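Local coordinates for endo-1,3-beta-glucanase (Streptomyces sioyaensis, PDB 3DGT), which hydrolyses internal 1,3-beta linkages of 1,3-beta-glucans, this chain being the catalytic domain of a larger glycoside hydrolase family 16 enzyme, at residues 1-5 against 269-273; 13-17 against 28-32; 56-60 against 70-74. One frame throughout, in Å; residues are numbered along the deposited sequence.

Contact 1: 1-5 against 269-273. With MG (magnesium ion), chain B.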
# COMPACT_ATOMS: atom_id res chain seq x y z
N SER A 1 13.29 13.54 0.75
CA SER A 1 12.44 14.15 -0.31
C SER A 1 12.56 13.39 -1.61
O SER A 1 13.59 12.77 -1.89
CB SER A 1 12.85 15.59 -0.56
OG SER A 1 12.78 16.37 0.62
N ALA A 2 11.49 13.44 -2.42
CA ALA A 2 11.51 12.82 -3.74
C ALA A 2 12.59 13.46 -4.59
O ALA A 2 12.73 14.69 -4.59
CB ALA A 2 10.15 12.93 -4.41
N PRO A 3 13.37 12.63 -5.32
CA PRO A 3 14.32 13.17 -6.27
C PRO A 3 13.58 13.59 -7.54
O PRO A 3 12.43 13.17 -7.76
CB PRO A 3 15.25 11.98 -6.54
CG PRO A 3 14.36 10.79 -6.41
CD PRO A 3 13.37 11.15 -5.31
N ALA A 4 14.20 14.43 -8.35
CA ALA A 4 13.60 14.81 -9.63
C ALA A 4 13.35 13.56 -10.49
O ALA A 4 14.17 12.65 -10.50
CB ALA A 4 14.50 15.78 -10.35
N PRO A 5 12.21 13.51 -11.20
CA PRO A 5 11.92 12.36 -12.05
C PRO A 5 12.83 12.30 -13.28
O PRO A 5 13.50 13.29 -13.60
CB PRO A 5 10.46 12.59 -12.49
CG PRO A 5 9.95 13.71 -11.65
CD PRO A 5 11.14 14.51 -11.24
N ASP A 269 8.63 8.87 3.51
CA ASP A 269 9.16 10.14 3.03
C ASP A 269 8.22 10.83 2.04
O ASP A 269 7.97 12.03 2.14
CB ASP A 269 10.54 9.92 2.41
CG ASP A 269 11.23 11.20 1.98
OD1 ASP A 269 10.79 12.32 2.33
OD2 ASP A 269 12.26 11.08 1.28
N TYR A 270 7.68 10.06 1.11
CA TYR A 270 6.77 10.64 0.13
C TYR A 270 5.94 9.57 -0.56
O TYR A 270 6.28 8.39 -0.53
CB TYR A 270 7.55 11.45 -0.93
CG TYR A 270 8.45 10.63 -1.83
CD1 TYR A 270 7.95 9.98 -2.96
CD2 TYR A 270 9.81 10.51 -1.55
CE1 TYR A 270 8.78 9.24 -3.80
CE2 TYR A 270 10.65 9.77 -2.39
CZ TYR A 270 10.13 9.13 -3.49
OH TYR A 270 10.95 8.40 -4.32
N VAL A 271 4.84 10.03 -1.15
CA VAL A 271 4.10 9.30 -2.17
C VAL A 271 4.07 10.19 -3.40
O VAL A 271 3.78 11.38 -3.30
CB VAL A 271 2.66 8.96 -1.71
CG1 VAL A 271 1.84 8.39 -2.88
CG2 VAL A 271 2.69 7.96 -0.55
N GLN A 272 4.40 9.61 -4.55
CA GLN A 272 4.48 10.37 -5.80
C GLN A 272 3.88 9.60 -6.96
O GLN A 272 4.13 8.40 -7.11
CB GLN A 272 5.94 10.70 -6.12
CG GLN A 272 6.17 11.42 -7.45
CD GLN A 272 7.63 11.66 -7.70
OE1 GLN A 272 8.30 10.84 -8.32
NE2 GLN A 272 8.13 12.75 -7.20
N VAL A 273 3.10 10.32 -7.77
CA VAL A 273 2.57 9.79 -9.02
C VAL A 273 3.16 10.62 -10.16
O VAL A 273 3.09 11.86 -10.12
CB VAL A 273 1.03 9.85 -9.07
CG1 VAL A 273 0.52 9.22 -10.35
CG2 VAL A 273 0.42 9.14 -7.86
MG MG B . 9.24 13.65 2.55
O HOH W 1 10.43 15.32 2.76
O HOH W 2 11.22 10.92 -8.91
O HOH W 3 9.99 14.60 -7.73
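Ser1 and Asp269 join the chain's amino terminus to the strand 266-276 beside a bound magnesium ion. CB of Asp269 stands 4.0 Å from the ion and CG of Asp269 3.2 Å from it. With CG anti to the backbone N (chi1 -175°) the carboxylate lies between the ion and Ser1 N, and chi2 of 11° turns OD1 to the metal and OD2 to the amine. OD1 binds magnesium directly, as does the residue's own backbone O, which makes Asp269 a two-point ligand. Asp269 OD1 is also approached by Ser1 N at 3.2 Å, a weak bond. The other oxygen, Asp269 OD2, receives Ser1 N at 2.7 Å through its syn lone pair, a salt bridge to the amine at the start of this catalytic-domain construct; Arg105 adds a second cation to OD2. Asp16, Gly66 and a water complete the metal's shell of six oxygens.

Next along the chain, Ala2 covers the Tyr270 ring. Its CB lies 3.6 Å from the ring centroid and only 5° off the normal, a CH-pi contact over the face, while Ala2 CA comes within 3.4 Å of Tyr270 CE2. The phenol hydroxyl is held by Glu103. Ala2 CB also rests 3.4 Å from Gln272 NE2. Two waters then bridge Pro3 O to the extended Gln272 side chain, one donating to OE1, the other accepting from NE2 at 2.7 Å.

Metal, terminal amine and Arg105 thus share one carboxylate, and these cationic partners would probably favour its ionised form.

Contact 2: 13-17 against 28-32. With MG (magnesium ion), chain B.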
# COMPACT_ATOMS: atom_id res chain seq x y z
N PHE A 13 1.13 13.86 -8.85
CA PHE A 13 0.84 13.99 -7.41
C PHE A 13 2.14 13.90 -6.66
O PHE A 13 2.97 13.04 -6.96
CB PHE A 13 -0.10 12.86 -6.95
CG PHE A 13 -0.34 12.82 -5.45
CD1 PHE A 13 -1.40 13.52 -4.90
CD2 PHE A 13 0.48 12.07 -4.61
CE1 PHE A 13 -1.65 13.48 -3.52
CE2 PHE A 13 0.25 12.02 -3.23
CZ PHE A 13 -0.82 12.72 -2.68
N LEU A 14 2.33 14.75 -5.66
CA LEU A 14 3.43 14.55 -4.73
C LEU A 14 3.04 15.07 -3.36
O LEU A 14 2.71 16.24 -3.20
CB LEU A 14 4.72 15.24 -5.21
CG LEU A 14 5.89 15.22 -4.21
CD1 LEU A 14 6.42 13.81 -3.98
CD2 LEU A 14 7.01 16.12 -4.70
N ASP A 15 3.09 14.19 -2.36
CA ASP A 15 3.07 14.65 -0.98
C ASP A 15 4.34 14.14 -0.34
O ASP A 15 4.54 12.93 -0.22
CB ASP A 15 1.85 14.14 -0.21
CG ASP A 15 1.64 14.87 1.11
OD1 ASP A 15 2.61 15.44 1.66
OD2 ASP A 15 0.49 14.87 1.60
N ASP A 16 5.21 15.08 0.02
CA ASP A 16 6.48 14.77 0.64
C ASP A 16 6.45 14.89 2.17
O ASP A 16 7.50 14.76 2.82
CB ASP A 16 7.61 15.62 0.02
CG ASP A 16 8.83 14.80 -0.34
OD1 ASP A 16 9.27 13.99 0.50
OD2 ASP A 16 9.37 14.97 -1.47
N PHE A 17 5.26 15.10 2.74
CA PHE A 17 5.06 15.00 4.19
C PHE A 17 5.96 15.92 5.01
O PHE A 17 6.40 15.58 6.10
CB PHE A 17 5.17 13.53 4.65
CG PHE A 17 4.15 12.63 4.02
CD1 PHE A 17 2.79 12.81 4.28
CD2 PHE A 17 4.54 11.57 3.21
CE1 PHE A 17 1.84 11.98 3.71
CE2 PHE A 17 3.59 10.72 2.63
CZ PHE A 17 2.23 10.93 2.88
N ALA A 28 -6.03 17.95 2.47
CA ALA A 28 -6.37 18.23 1.07
C ALA A 28 -5.99 17.04 0.20
O ALA A 28 -6.60 16.81 -0.85
CB ALA A 28 -5.70 19.49 0.57
N ASN A 29 -4.98 16.28 0.64
CA ASN A 29 -4.47 15.13 -0.11
C ASN A 29 -4.94 13.79 0.40
O ASN A 29 -4.98 12.83 -0.36
CB ASN A 29 -2.94 15.12 -0.06
CG ASN A 29 -2.31 16.22 -0.87
OD1 ASN A 29 -2.92 16.79 -1.78
ND2 ASN A 29 -1.06 16.52 -0.56
N TRP A 30 -5.26 13.71 1.69
CA TRP A 30 -5.53 12.44 2.36
C TRP A 30 -6.82 12.46 3.16
O TRP A 30 -7.17 13.47 3.77
CB TRP A 30 -4.38 12.09 3.31
CG TRP A 30 -3.08 11.98 2.60
CD1 TRP A 30 -2.14 12.95 2.46
CD2 TRP A 30 -2.59 10.84 1.89
NE1 TRP A 30 -1.09 12.50 1.70
CE2 TRP A 30 -1.33 11.20 1.34
CE3 TRP A 30 -3.08 9.54 1.66
CZ2 TRP A 30 -0.56 10.30 0.58
CZ3 TRP A 30 -2.31 8.65 0.91
CH2 TRP A 30 -1.07 9.04 0.38
N GLN A 31 -7.51 11.33 3.14
CA GLN A 31 -8.63 11.10 4.04
C GLN A 31 -8.36 9.92 4.97
O GLN A 31 -7.66 8.98 4.60
CB GLN A 31 -9.94 10.92 3.28
CG GLN A 31 -9.92 9.90 2.16
CD GLN A 31 -11.14 10.05 1.27
OE1 GLN A 31 -11.36 11.11 0.66
NE2 GLN A 31 -11.95 9.02 1.22
N PHE A 32 -8.93 9.98 6.17
CA PHE A 32 -8.73 8.93 7.16
C PHE A 32 -9.77 7.83 7.08
O PHE A 32 -10.97 8.10 6.99
CB PHE A 32 -8.82 9.53 8.57
CG PHE A 32 -7.73 10.50 8.90
CD1 PHE A 32 -6.50 10.04 9.38
CD2 PHE A 32 -7.92 11.87 8.75
CE1 PHE A 32 -5.48 10.93 9.69
CE2 PHE A 32 -6.90 12.77 9.07
CZ PHE A 32 -5.68 12.30 9.54
MG MG B . 9.24 13.65 2.55
O HOH W 4 0.54 17.98 -2.51
O HOH W 1 10.43 15.32 2.76
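Asp15 OD2 is gripped by two side-chain N-H groups from the facing segment, and they come from opposite faces of its carboxylate plane. Asn29 ND2 donates to Asp15 OD2 at 3.1 Å, almost straight at 173°, with the oxygen in the amide plane but the donor well above the carboxylate. Trp30 NE1 gives the shorter and more bent bond to Asp15 OD2, 2.9 Å and 141°; here the oxygen lies in the indole plane, at the ring edge. Having CG anti to the backbone N (chi1 -166°) carries the carboxylate off strand 9-15 to both donors. The other oxygen turns back along its own chain: Asp15 OD1 accepts from Phe17 N at 2.9 Å, an Asx turn that spans Asp16, whose O and OD1 bind magnesium.

Aromatic groups pack beside the polar centre. The Phe17 ring runs nearly parallel to the indole five-membered ring but is slid so far that overlap is slight, with Phe17 CZ 3.7 Å from Trp30 CZ2. The same CZ2 meets the edge of the Phe13 ring, 4.1 Å from Phe13 CZ. Phe13 CE1 reaches Asn29 CG at 3.9 Å, ring and amide planes being steeply inclined. A water links Asn29 ND2 to Leu14 O.

A leucine in place of Asp15 would probably leave the indole N-H without its acceptor, set the Asn29 amide free to turn and undo the Asx turn that encloses the metal ligand Asp16.

Strands 9-15 and 30-32 are therefore joined here through side chains. Three N-H groups on one buried carboxylate would probably stabilise its negative charge, consistent with a second-shell role for Asp15 in positioning Asp16.

Contact 3: 56-60 against 70-74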
# COMPACT_ATOMS: atom_id res chain seq x y z
N SER A 56 -6.09 10.03 15.05
CA SER A 56 -5.24 10.63 16.08
C SER A 56 -3.79 10.71 15.65
O SER A 56 -3.28 9.80 14.97
CB SER A 56 -5.31 9.78 17.35
OG SER A 56 -4.41 10.24 18.34
N THR A 57 -3.08 11.75 16.09
CA THR A 57 -1.65 11.85 15.81
C THR A 57 -0.81 10.84 16.60
O THR A 57 0.41 10.73 16.38
CB THR A 57 -1.08 13.25 16.02
OG1 THR A 57 -1.36 13.67 17.36
CG2 THR A 57 -1.70 14.23 15.02
N SER A 58 -1.45 10.08 17.48
CA SER A 58 -0.80 8.94 18.11
C SER A 58 -0.60 7.83 17.09
O SER A 58 0.26 6.97 17.28
CB SER A 58 -1.59 8.44 19.32
OG SER A 58 -2.91 8.08 18.97
N ASN A 59 -1.39 7.85 16.01
CA ASN A 59 -1.31 6.82 14.95
C ASN A 59 -0.89 7.36 13.59
O ASN A 59 -0.36 6.60 12.79
CB ASN A 59 -2.66 6.12 14.77
CG ASN A 59 -3.14 5.38 16.01
OD1 ASN A 59 -4.25 5.63 16.47
ND2 ASN A 59 -2.34 4.46 16.54
N VAL A 60 -1.18 8.63 13.30
CA VAL A 60 -0.84 9.24 12.01
C VAL A 60 -0.32 10.65 12.26
O VAL A 60 -1.07 11.52 12.69
CB VAL A 60 -2.08 9.32 11.07
CG1 VAL A 60 -1.71 9.95 9.72
CG2 VAL A 60 -2.72 7.95 10.86
N ILE A 70 3.17 6.29 10.54
CA ILE A 70 1.98 5.54 10.91
C ILE A 70 2.40 4.55 11.99
O ILE A 70 3.19 3.64 11.73
CB ILE A 70 1.29 4.83 9.72
CG1 ILE A 70 0.79 5.86 8.70
CG2 ILE A 70 0.12 3.99 10.24
CD1 ILE A 70 0.19 5.26 7.42
N THR A 71 1.89 4.75 13.21
CA THR A 71 2.37 4.01 14.37
C THR A 71 1.29 3.18 15.05
O THR A 71 0.36 3.74 15.61
CB THR A 71 2.96 4.96 15.43
OG1 THR A 71 3.84 5.91 14.80
CG2 THR A 71 3.76 4.18 16.43
N PRO A 72 1.41 1.84 15.02
CA PRO A 72 0.51 1.01 15.84
C PRO A 72 0.71 1.26 17.33
O PRO A 72 1.86 1.41 17.78
CB PRO A 72 0.93 -0.43 15.49
CG PRO A 72 1.55 -0.28 14.09
CD PRO A 72 2.30 1.01 14.18
N ARG A 73 -0.39 1.32 18.07
CA ARG A 73 -0.35 1.55 19.51
C ARG A 73 -1.20 0.51 20.22
O ARG A 73 -2.22 0.08 19.69
CB ARG A 73 -0.90 2.94 19.85
CG ARG A 73 -0.21 4.11 19.18
CD ARG A 73 1.20 4.32 19.70
NE ARG A 73 1.76 5.53 19.11
CZ ARG A 73 2.95 6.03 19.40
NH1 ARG A 73 3.75 5.41 20.27
NH2 ARG A 73 3.36 7.14 18.82
N ARG A 74 -0.77 0.13 21.42
CA ARG A 74 -1.52 -0.81 22.24
C ARG A 74 -1.76 -0.16 23.59
O ARG A 74 -0.81 0.11 24.33
CB ARG A 74 -0.73 -2.11 22.41
CG ARG A 74 -1.54 -3.30 22.91
CD ARG A 74 -0.59 -4.44 23.28
NE ARG A 74 -1.26 -5.71 23.54
CZ ARG A 74 -1.67 -6.10 24.74
NH1 ARG A 74 -1.52 -5.31 25.79
NH2 ARG A 74 -2.27 -7.28 24.87
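The antiparallel pairing of strands 60-62 and 68-74, part of the beta-jelly-roll sandwich of family 16 glycoside hydrolases (concanavalin-like clan), is extended past its regular end by the loop residues just before Val60. Val60 and Ile70 form a non-hydrogen-bonded pair, their side chains on one face. One step outward, Thr71 N donates to Asn59 O at 2.9 Å, and Ile70 CA adds a CA-H...O contact to that same Asn59 O at 3.2 Å.

Beyond this point side chains take over from the backbone ladder. Asn59 ND2 donates to Thr71 O at 2.9 Å, a bond of 170° with the acceptor in the amide plane and the donor nearly in line with C=O. The amide is fixed further by Thr81, which accepts from ND2, and by Thr54, bonded to OD1. Arg73 returns the grip from the other segment: its NE donates to Ser58 O at 2.8 Å and 177°, in the carbonyl plane and at the guanidinium edge. Chi1 sets Arg73 CG 3.4 Å from Asn59 ND2, the two side chains lying alongside and antiparallel, and the bend at chi2 (-69°) then turns the chain so that NE meets its carbonyl. Thr71 CG2 stands over the centre of one guanidinium face.

The loop is also braced internally, since Ser56 O accepts both Asn59 N and Val60 N. Ser56 OG and Ser58 OG bond to each other at 2.7 Å.

Three backbone carbonyls, of Ser58, Asn59 and Thr71, each receive a bond across the contact, two of them from side chains. With NE and the Asn59 amide standing in for backbone donors, the irregular loop stays joined to strand 68-74 where backbone pairing between these two segments gives out.

How the contacts relate
From the N terminus, the chain begins at contact 1, whose partner strand 266-276 lies near the far end of the sequence, so this contact closes a loop holding nearly the whole domain. Contacts 2 and 3 are both nested inside it and follow one another in series, each closing a short loop. Contacts 1 and 2 touch: strands 9-15 and 266-276 are neighbours, and the segments 13-17 and 269-273 share the magnesium ion and a water. Contact 3 meets contact 2 where Val60 packs on Phe32, yet stays about 9 Å from contact 1 at the nearest atoms, although strand 68-74 also pairs with 266-276.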